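Long-range contacts in dihydropteroate synthase (PDB 6UCZ), which probably catalyses the joining of a dihydropterin diphosphate to para-aminobenzoate, giving dihydropteroate on the way to folate: residues 28-32 with 285-289; 97-101 with 124-129; 144-148 with 191-197; 238-244 with 254-258. One frame throughout, in Å; residues are numbered along the deposited sequence.

Contact 1 (28-32 with 285-289); sequences VTTKI and IKIAN
The carboxamide of Asn289 is met at its oxygen, in the plane of the group, by the backbone N of Val28. Val28 N donates to Asn289 OD1 over 2.8 Å. The bond runs almost straight on from the C=O, with an angle of 159° at the oxygen. Asn289 ND2 is 3.8 Å from Val28 O, too far for a bond. Val28 is the first ordered residue and has high B factors, so the details at this end are less certain. Its methyl groups reach two residues of the helix. Val28 CG1 faces Ile285 CG2 at 4.3 Å, and Val28 CG2 lies near Ala288 CB.

The two segments bring together the beginning and the end of the chain. The fold is a (beta/alpha)8, or TIM, barrel. Strand 31-37 comes first along the chain and helix 278-290 comes last. Strands 31-37 and 272-275 are neighbours in the sheet, so this helix lies across the place where the barrel closes.

The closest apolar meeting is between two isoleucines. Ile285 has CG1 anti to its carbonyl carbon (chi1 -69°), and the extended branch carries CD1 to the strand. There Ile285 CD1 lies 3.5 Å from Ile32 CG1. Ile285 CD1 also sits 3.6 Å from Thr30 O and 3.9 Å from Thr30 CG2. The threonine hydroxyl is used elsewhere, in a hydrogen bond with Val270 O. Ala266 of helix 255-267 touches Val28, Thr30 and Ala288. Val278 and Thr281, earlier in helix 278-290, touch Ile32.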
# COMPACT_ATOMS: atom_id res chain seq x y z
N VAL A 28 -8.69 -10.53 15.00
CA VAL A 28 -8.24 -9.49 14.08
C VAL A 28 -7.22 -10.08 13.10
O VAL A 28 -6.06 -10.32 13.44
CB VAL A 28 -7.65 -8.29 14.87
CG1 VAL A 28 -6.96 -7.30 13.94
CG2 VAL A 28 -8.73 -7.60 15.69
N THR A 29 -7.67 -10.30 11.86
CA THR A 29 -6.89 -10.93 10.80
C THR A 29 -5.98 -9.95 10.05
O THR A 29 -5.59 -10.26 8.92
CB THR A 29 -7.83 -11.64 9.83
OG1 THR A 29 -9.07 -10.94 9.75
CG2 THR A 29 -8.07 -13.08 10.30
N THR A 30 -5.67 -8.80 10.63
CA THR A 30 -4.92 -7.76 9.92
C THR A 30 -3.52 -8.23 9.57
O THR A 30 -2.81 -8.78 10.42
CB THR A 30 -4.85 -6.50 10.80
OG1 THR A 30 -6.17 -6.05 11.08
CG2 THR A 30 -4.05 -5.41 10.15
N LYS A 31 -3.14 -8.07 8.30
CA LYS A 31 -1.82 -8.47 7.84
C LYS A 31 -0.86 -7.29 7.82
O LYS A 31 -1.24 -6.16 7.50
CB LYS A 31 -1.92 -9.09 6.44
CG LYS A 31 -2.56 -10.48 6.45
CD LYS A 31 -2.55 -11.09 5.05
CE LYS A 31 -3.17 -12.49 5.02
NZ LYS A 31 -2.44 -13.50 5.84
N ILE A 32 0.40 -7.56 8.17
CA ILE A 32 1.46 -6.56 8.18
C ILE A 32 2.15 -6.57 6.82
O ILE A 32 2.74 -7.58 6.42
CB ILE A 32 2.48 -6.84 9.29
CG1 ILE A 32 1.80 -6.88 10.67
CG2 ILE A 32 3.57 -5.77 9.26
CD1 ILE A 32 2.72 -7.31 11.78
N ILE A 285 -1.23 -4.97 16.60
CA ILE A 285 -2.28 -5.92 16.23
C ILE A 285 -2.59 -6.84 17.39
O ILE A 285 -3.75 -7.18 17.64
CB ILE A 285 -1.88 -6.70 14.96
CG1 ILE A 285 -1.87 -5.76 13.74
CG2 ILE A 285 -2.82 -7.86 14.73
CD1 ILE A 285 -1.12 -6.37 12.54
N LYS A 286 -1.56 -7.27 18.13
CA LYS A 286 -1.79 -8.09 19.31
C LYS A 286 -2.63 -7.36 20.35
O LYS A 286 -3.47 -7.96 21.02
CB LYS A 286 -0.45 -8.53 19.90
CG LYS A 286 0.23 -9.66 19.09
CD LYS A 286 1.70 -9.82 19.43
CE LYS A 286 2.41 -10.72 18.43
NZ LYS A 286 1.67 -12.00 18.25
N ILE A 287 -2.39 -6.05 20.51
CA ILE A 287 -3.20 -5.27 21.45
C ILE A 287 -4.64 -5.19 20.96
O ILE A 287 -5.57 -5.39 21.74
CB ILE A 287 -2.57 -3.88 21.66
CG1 ILE A 287 -1.32 -4.01 22.54
CG2 ILE A 287 -3.57 -2.90 22.30
CD1 ILE A 287 -0.62 -2.67 22.77
N ALA A 288 -4.84 -4.94 19.66
CA ALA A 288 -6.19 -4.94 19.11
C ALA A 288 -6.88 -6.27 19.36
O ALA A 288 -8.07 -6.30 19.71
CB ALA A 288 -6.16 -4.63 17.61
N ASN A 289 -6.15 -7.38 19.19
CA ASN A 289 -6.73 -8.70 19.45
C ASN A 289 -7.17 -8.85 20.90
O ASN A 289 -8.18 -9.51 21.19
CB ASN A 289 -5.72 -9.79 19.10
CG ASN A 289 -5.79 -10.18 17.63
OD1 ASN A 289 -6.87 -10.32 17.07
ND2 ASN A 289 -4.63 -10.32 16.99

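Contact 2 (97-101 with 124-129); sequences LPEII and ALKLGV
Ile101 places CG1 anti to its carbonyl carbon (chi1 -70°) and keeps the branch extended. This sends CD1 into the angle where helix 118-127 ends. Ile101 CD1 lies 3.6 Å from Leu127 CB and equally close, 3.6 Å, to Val129 CG1. The side chains of Ile101 and Leu127 cross at about a right angle. Ile101 CG2 meets backbone instead, 3.9 Å from Leu127 O.

One turn earlier, Leu97 swings CG beside its own carbonyl carbon (chi1 -152°). Its two methyls then take different partners. Leu97 CD2 rests on Ala124 CB at 3.7 Å, while Leu97 CD1 is more loosely placed near Val129 CG1. Leu127 answers with its CD1 methyl. Leu127 CD1 lies 3.9 Å from Leu97 CB and 4.0 Å from Pro98 CD, in the proline ring. Trp90 of helix 86-93 touches both Leu97 and Leu127. On the side of the sheet, Ile101 and Val129 both touch Val111 of strand 110-115.

Gly128 turns the chain with a positive phi of 118°. Gly128 N bonds to Leu125 O, and Val129 N bonds weakly to Ala124 O. This is a Schellman motif closing a helix of the outer layer of a TIM barrel, where helices 97-106 and 118-127 lie next to each other over strand 110-115.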
# COMPACT_ATOMS: atom_id res chain seq x y z
N LEU A 97 14.65 -8.64 -6.56
CA LEU A 97 13.35 -9.29 -6.43
C LEU A 97 13.42 -10.82 -6.43
O LEU A 97 12.67 -11.44 -5.66
CB LEU A 97 12.43 -8.75 -7.54
CG LEU A 97 10.91 -8.70 -7.35
CD1 LEU A 97 10.56 -8.05 -6.02
CD2 LEU A 97 10.29 -7.91 -8.50
N PRO A 98 14.26 -11.49 -7.24
CA PRO A 98 14.33 -12.96 -7.13
C PRO A 98 14.75 -13.45 -5.75
O PRO A 98 14.15 -14.41 -5.23
CB PRO A 98 15.36 -13.34 -8.20
CG PRO A 98 15.31 -12.25 -9.19
CD PRO A 98 15.08 -11.00 -8.36
N GLU A 99 15.76 -12.84 -5.13
CA GLU A 99 16.19 -13.30 -3.81
C GLU A 99 15.16 -12.97 -2.74
O GLU A 99 14.89 -13.79 -1.86
CB GLU A 99 17.55 -12.69 -3.44
CG GLU A 99 18.74 -13.59 -3.72
CD GLU A 99 18.68 -14.91 -2.97
OE1 GLU A 99 19.06 -14.95 -1.78
OE2 GLU A 99 18.24 -15.91 -3.57
N ILE A 100 14.55 -11.78 -2.82
CA ILE A 100 13.50 -11.41 -1.87
C ILE A 100 12.34 -12.38 -1.96
O ILE A 100 11.80 -12.83 -0.94
CB ILE A 100 13.06 -9.96 -2.11
CG1 ILE A 100 14.17 -8.98 -1.73
CG2 ILE A 100 11.74 -9.64 -1.37
CD1 ILE A 100 13.94 -7.55 -2.23
N ILE A 101 11.94 -12.74 -3.18
CA ILE A 101 10.85 -13.69 -3.36
C ILE A 101 11.23 -15.06 -2.78
O ILE A 101 10.41 -15.70 -2.11
CB ILE A 101 10.46 -13.79 -4.85
CG1 ILE A 101 9.78 -12.49 -5.29
CG2 ILE A 101 9.57 -15.00 -5.12
CD1 ILE A 101 9.72 -12.35 -6.81
N ALA A 124 7.40 -8.64 -12.46
CA ALA A 124 7.45 -9.09 -11.07
C ALA A 124 6.58 -10.33 -10.89
O ALA A 124 6.98 -11.27 -10.19
CB ALA A 124 7.00 -7.96 -10.14
N LEU A 125 5.41 -10.36 -11.53
CA LEU A 125 4.54 -11.52 -11.43
C LEU A 125 5.20 -12.76 -12.02
O LEU A 125 5.06 -13.86 -11.47
CB LEU A 125 3.20 -11.23 -12.13
CG LEU A 125 2.29 -10.31 -11.31
CD1 LEU A 125 1.15 -9.74 -12.15
CD2 LEU A 125 1.74 -11.07 -10.12
N LYS A 126 5.93 -12.60 -13.13
CA LYS A 126 6.67 -13.74 -13.67
C LYS A 126 7.72 -14.24 -12.68
O LYS A 126 7.99 -15.44 -12.62
CB LYS A 126 7.32 -13.39 -15.00
CG LYS A 126 6.35 -13.40 -16.17
CD LYS A 126 6.92 -12.68 -17.39
CE LYS A 126 5.88 -12.59 -18.49
NZ LYS A 126 6.31 -11.70 -19.60
N LEU A 127 8.29 -13.34 -11.87
CA LEU A 127 9.25 -13.80 -10.87
C LEU A 127 8.58 -14.50 -9.70
O LEU A 127 9.24 -15.24 -8.97
CB LEU A 127 10.10 -12.63 -10.37
CG LEU A 127 11.10 -12.05 -11.36
CD1 LEU A 127 11.89 -10.93 -10.71
CD2 LEU A 127 12.02 -13.17 -11.89
N GLY A 128 7.28 -14.29 -9.51
CA GLY A 128 6.56 -15.01 -8.48
C GLY A 128 5.94 -14.18 -7.37
O GLY A 128 5.59 -14.75 -6.33
N VAL A 129 5.80 -12.86 -7.55
CA VAL A 129 5.18 -12.06 -6.48
C VAL A 129 3.70 -12.43 -6.36
O VAL A 129 3.09 -13.01 -7.26
CB VAL A 129 5.36 -10.54 -6.66
CG1 VAL A 129 6.82 -10.17 -6.75
CG2 VAL A 129 4.57 -10.00 -7.85

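Contact 3 (144-148 with 191-197); sequences PAIAA and TLIAQGV
Pro144 lays its ring against the side chain of Gln195, just where helix 174-194 ends in a Schellman motif. The prolyl CB stands over a face of the glutamine carboxamide. Pro144 CB is 3.4 Å from Gln195 CD, and the amide oxygen and nitrogen are almost as near. The Gln195 chain is extended beyond CG, and this carries the flat group out alongside helix 143-148. The CG corner of the proline ring points to another neighbour, with Pro144 CG 3.9 Å from Thr191 CG2. Leu192 CD2 closes in near Pro144 CA and CB. Leu138, in a loop, touches Pro144, Thr191 and Leu192 together.

The second half of the contact is made by small groups. Gly196, with positive phi, turns the chain back toward helix 143-148. Its N bonds to Ile193 O, and Val197 N bonds to Leu192 O. Val197 can then press CG2 on the helix, 3.6 Å from Ala148 N and 3.8 Å from Ala147 CB. Ala148 CB packs tightly on the turn itself, 3.2 Å from Gln195 O. Leu192 and Val197 also touch Ile202 of strand 202-205, so the contact joins two outer helices of the TIM barrel near the start of that strand. At the outer side a water links the segments: it accepts from Ala145 N at 3.0 Å and donates to Gln195 OE1 at 2.8 Å.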
# COMPACT_ATOMS: atom_id res chain seq x y z
N PRO A 144 -5.24 -3.78 -15.71
CA PRO A 144 -6.26 -4.84 -15.55
C PRO A 144 -5.95 -6.12 -16.30
O PRO A 144 -6.18 -7.22 -15.77
CB PRO A 144 -7.54 -4.17 -16.07
CG PRO A 144 -7.30 -2.71 -15.82
CD PRO A 144 -5.85 -2.50 -16.12
N ALA A 145 -5.43 -6.03 -17.53
CA ALA A 145 -5.10 -7.23 -18.28
C ALA A 145 -4.01 -8.03 -17.58
O ALA A 145 -4.08 -9.26 -17.51
CB ALA A 145 -4.68 -6.86 -19.71
N ILE A 146 -3.01 -7.34 -17.02
CA ILE A 146 -1.93 -8.01 -16.30
C ILE A 146 -2.47 -8.73 -15.06
O ILE A 146 -2.13 -9.88 -14.79
CB ILE A 146 -0.82 -7.01 -15.92
CG1 ILE A 146 -0.07 -6.56 -17.17
CG2 ILE A 146 0.15 -7.64 -14.94
CD1 ILE A 146 0.25 -7.69 -18.10
N ALA A 147 -3.30 -8.04 -14.27
CA ALA A 147 -3.83 -8.67 -13.06
C ALA A 147 -4.71 -9.86 -13.41
O ALA A 147 -4.62 -10.92 -12.77
CB ALA A 147 -4.62 -7.65 -12.24
N ALA A 148 -5.55 -9.73 -14.44
CA ALA A 148 -6.46 -10.81 -14.78
C ALA A 148 -5.71 -12.02 -15.32
O ALA A 148 -6.00 -13.15 -14.92
CB ALA A 148 -7.48 -10.34 -15.82
N THR A 191 -13.82 -1.84 -13.70
CA THR A 191 -12.90 -2.08 -14.81
C THR A 191 -12.21 -3.43 -14.65
O THR A 191 -12.13 -4.21 -15.60
CB THR A 191 -11.89 -0.94 -14.90
OG1 THR A 191 -12.58 0.29 -15.17
CG2 THR A 191 -10.88 -1.20 -16.00
N LEU A 192 -11.70 -3.71 -13.45
CA LEU A 192 -10.99 -4.96 -13.21
C LEU A 192 -11.88 -6.18 -13.45
O LEU A 192 -11.48 -7.13 -14.12
CB LEU A 192 -10.45 -4.98 -11.77
CG LEU A 192 -9.33 -3.99 -11.43
CD1 LEU A 192 -9.12 -3.92 -9.92
CD2 LEU A 192 -8.05 -4.42 -12.12
N ILE A 193 -13.08 -6.17 -12.86
CA ILE A 193 -13.98 -7.31 -12.98
C ILE A 193 -14.39 -7.52 -14.43
O ILE A 193 -14.45 -8.66 -14.91
CB ILE A 193 -15.21 -7.12 -12.07
CG1 ILE A 193 -14.79 -7.08 -10.60
CG2 ILE A 193 -16.24 -8.22 -12.31
CD1 ILE A 193 -15.95 -6.85 -9.65
N ALA A 194 -14.67 -6.44 -15.15
CA ALA A 194 -15.04 -6.56 -16.55
C ALA A 194 -13.91 -7.16 -17.38
O ALA A 194 -14.16 -7.85 -18.37
CB ALA A 194 -15.44 -5.20 -17.12
N GLN A 195 -12.66 -6.94 -16.98
CA GLN A 195 -11.51 -7.43 -17.71
C GLN A 195 -11.01 -8.77 -17.19
O GLN A 195 -9.94 -9.22 -17.59
CB GLN A 195 -10.39 -6.39 -17.67
CG GLN A 195 -10.75 -5.12 -18.42
CD GLN A 195 -9.55 -4.32 -18.86
OE1 GLN A 195 -8.56 -4.86 -19.35
NE2 GLN A 195 -9.61 -3.00 -18.65
N GLY A 196 -11.76 -9.40 -16.29
CA GLY A 196 -11.48 -10.76 -15.87
C GLY A 196 -10.79 -10.93 -14.53
O GLY A 196 -10.30 -12.03 -14.26
N VAL A 197 -10.73 -9.89 -13.70
CA VAL A 197 -10.17 -10.01 -12.36
C VAL A 197 -11.26 -10.48 -11.40
O VAL A 197 -12.33 -9.87 -11.32
CB VAL A 197 -9.55 -8.69 -11.88
CG1 VAL A 197 -9.11 -8.83 -10.41
CG2 VAL A 197 -8.37 -8.30 -12.74
O HOH W 1 -5.92 -3.80 -19.42

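Contact 4 (238-244 with 254-258); sequences HSRKSMF and RDVPT. With PMM (pterin-6-yl-methyl-monophosphate), chain C.
Arg240, which grips Asp255, has a left-handed backbone (phi 63°) although it is not a glycine. It holds the third position of a type II turn from His238 to Lys241. Its extended side chain meets the carboxylate side-on in a two-bond salt bridge. Arg240 NE bonds to Asp255 OD1 at 2.8 Å, and Arg240 NH2 to Asp255 OD2 at 2.9 Å. The two planes are turned 40° apart.

The turn's backbone is held too. Arg240 N donates nearly straight to Thr258 OG1 at 3.1 Å, and that hydroxyl in turn donates to Arg254 O. Arg254 NH1 reaches back to Arg240 O at 2.9 Å, coming from above the carbonyl plane. A water joins Ser239 OG and Asp255 OD1.

The next residue, Lys241, belongs to the pterin pocket. Lys241 NZ bonds to PMM N5 at 3.2 Å, and also to Gly237 O and Leu208 O. So the loop that carries this ligand contact is tied to the start of helix 255-267. Phe244 packs on Pro257 and Thr258 there, and stacks edge-to-face with Trp218. His238 touches Leu261 and Leu265 of helix 255-267 and Leu273 and Val275 of strand 272-275.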
# COMPACT_ATOMS: atom_id res chain seq x y z
N HIS A 238 -0.59 4.45 6.38
CA HIS A 238 -0.48 5.64 7.22
C HIS A 238 0.94 5.87 7.72
O HIS A 238 1.21 6.94 8.28
CB HIS A 238 -1.42 5.50 8.43
CG HIS A 238 -1.12 4.30 9.29
ND1 HIS A 238 -1.13 3.01 8.80
CD2 HIS A 238 -0.81 4.20 10.60
CE1 HIS A 238 -0.83 2.17 9.77
NE2 HIS A 238 -0.63 2.86 10.88
N SER A 239 1.84 4.91 7.53
CA SER A 239 3.10 4.87 8.26
C SER A 239 3.98 6.07 7.94
O SER A 239 4.37 6.28 6.79
CB SER A 239 3.82 3.56 7.95
OG SER A 239 5.00 3.47 8.71
N ARG A 240 4.33 6.85 8.98
CA ARG A 240 5.22 7.99 8.90
C ARG A 240 4.69 9.11 7.99
O ARG A 240 5.44 10.04 7.67
CB ARG A 240 6.63 7.59 8.42
CG ARG A 240 7.33 6.52 9.27
CD ARG A 240 8.71 6.22 8.71
NE ARG A 240 9.40 5.21 9.50
CZ ARG A 240 10.57 4.69 9.19
NH1 ARG A 240 11.20 5.07 8.08
NH2 ARG A 240 11.12 3.77 9.97
N LYS A 241 3.42 9.07 7.62
CA LYS A 241 2.89 10.03 6.64
C LYS A 241 2.76 11.42 7.25
O LYS A 241 2.69 11.61 8.47
CB LYS A 241 1.53 9.54 6.13
CG LYS A 241 1.62 8.27 5.24
CD LYS A 241 1.47 8.65 3.78
CE LYS A 241 1.82 7.55 2.77
NZ LYS A 241 0.67 6.71 2.47
N SER A 242 2.74 12.43 6.37
CA SER A 242 2.71 13.81 6.84
C SER A 242 1.45 14.12 7.63
O SER A 242 1.43 15.14 8.33
CB SER A 242 2.84 14.76 5.64
OG SER A 242 1.73 14.64 4.80
N MET A 243 0.41 13.28 7.56
CA MET A 243 -0.75 13.47 8.42
C MET A 243 -0.34 13.58 9.90
O MET A 243 -1.01 14.25 10.69
CB MET A 243 -1.76 12.34 8.22
CG MET A 243 -1.26 10.93 8.65
SD MET A 243 -2.36 9.56 8.20
CE MET A 243 -3.77 9.92 9.25
N PHE A 244 0.78 12.96 10.28
CA PHE A 244 1.24 13.08 11.66
C PHE A 244 1.87 14.43 11.96
O PHE A 244 2.22 14.68 13.10
CB PHE A 244 2.23 11.96 11.99
CG PHE A 244 1.58 10.62 12.11
CD1 PHE A 244 0.97 10.23 13.29
CD2 PHE A 244 1.51 9.78 11.01
CE1 PHE A 244 0.34 8.98 13.40
CE2 PHE A 244 0.88 8.56 11.10
CZ PHE A 244 0.29 8.15 12.32
N ARG A 254 8.11 9.16 14.02
CA ARG A 254 6.71 8.86 13.73
C ARG A 254 6.34 7.40 13.87
O ARG A 254 5.15 7.08 13.78
CB ARG A 254 6.34 9.34 12.32
CG ARG A 254 6.21 10.87 12.23
CD ARG A 254 5.75 11.30 10.81
NE ARG A 254 5.62 12.75 10.73
CZ ARG A 254 5.58 13.44 9.60
NH1 ARG A 254 5.67 12.80 8.44
NH2 ARG A 254 5.46 14.76 9.63
N ASP A 255 7.30 6.50 14.10
CA ASP A 255 6.95 5.08 14.15
C ASP A 255 6.05 4.75 15.35
O ASP A 255 5.09 3.98 15.22
CB ASP A 255 8.23 4.23 14.16
CG ASP A 255 8.82 4.06 12.74
OD1 ASP A 255 8.06 4.17 11.75
OD2 ASP A 255 10.04 3.85 12.62
N VAL A 256 6.31 5.34 16.51
CA VAL A 256 5.47 5.08 17.69
C VAL A 256 4.07 5.68 17.46
O VAL A 256 3.07 4.97 17.66
CB VAL A 256 6.12 5.59 18.98
CG1 VAL A 256 5.15 5.49 20.12
CG2 VAL A 256 7.36 4.78 19.28
N PRO A 257 3.93 6.96 17.06
CA PRO A 257 2.59 7.45 16.70
C PRO A 257 1.91 6.62 15.63
O PRO A 257 0.69 6.43 15.67
CB PRO A 257 2.86 8.89 16.23
CG PRO A 257 4.07 9.29 16.98
CD PRO A 257 4.92 8.05 17.04
N THR A 258 2.67 6.13 14.64
CA THR A 258 2.07 5.26 13.63
C THR A 258 1.45 4.03 14.27
O THR A 258 0.31 3.65 13.95
CB THR A 258 3.13 4.87 12.59
OG1 THR A 258 3.50 6.05 11.86
CG2 THR A 258 2.64 3.78 11.61
N5 PMM C . 2.02 5.07 0.10
C6 PMM C . 3.19 5.17 -0.54
C7 PMM C . 3.56 4.25 -1.50
N8 PMM C . 2.80 3.21 -1.88
N1 PMM C . 0.86 2.04 -1.62
C2 PMM C . -0.32 1.89 -1.03
N2 PMM C . -1.11 0.87 -1.38
N3 PMM C . -0.78 2.74 -0.06
C4 PMM C . -0.12 3.84 0.41
O4 PMM C . -0.62 4.58 1.26
C4A PMM C . 1.20 4.05 -0.22
C8A PMM C . 1.63 3.12 -1.24
C9 PMM C . 4.03 6.37 -0.19
O10 PMM C . 4.57 6.20 1.14
PA PMM C . 6.13 5.89 1.41
O1P PMM C . 6.28 6.02 2.94
O2P PMM C . 6.94 7.03 0.79
O3P PMM C . 6.50 4.55 0.88
O HOH W 2 6.23 2.54 11.01

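Overall arrangement
Contact 1 is mostly buried, while contacts 2, 3 and 4 are each partly buried. Contact 1 brings the two ends of the chain together, and the other three are nested inside its loop. Contacts 2 and 3 both pair outer helices mainly through apolar groups and Schellman turns, with contact 3 adding a glutamine and a water. They also touch each other, through Leu125 CD1 and Ile146 CG2 at 3.6 Å. Contact 4 differs in chemistry: charged and polar groups dominate, and it alone includes a residue that binds the pterin. It lies across the centre of the chain from contacts 2 and 3. Helix 255-267, which begins in contact 4, also flanks contact 1.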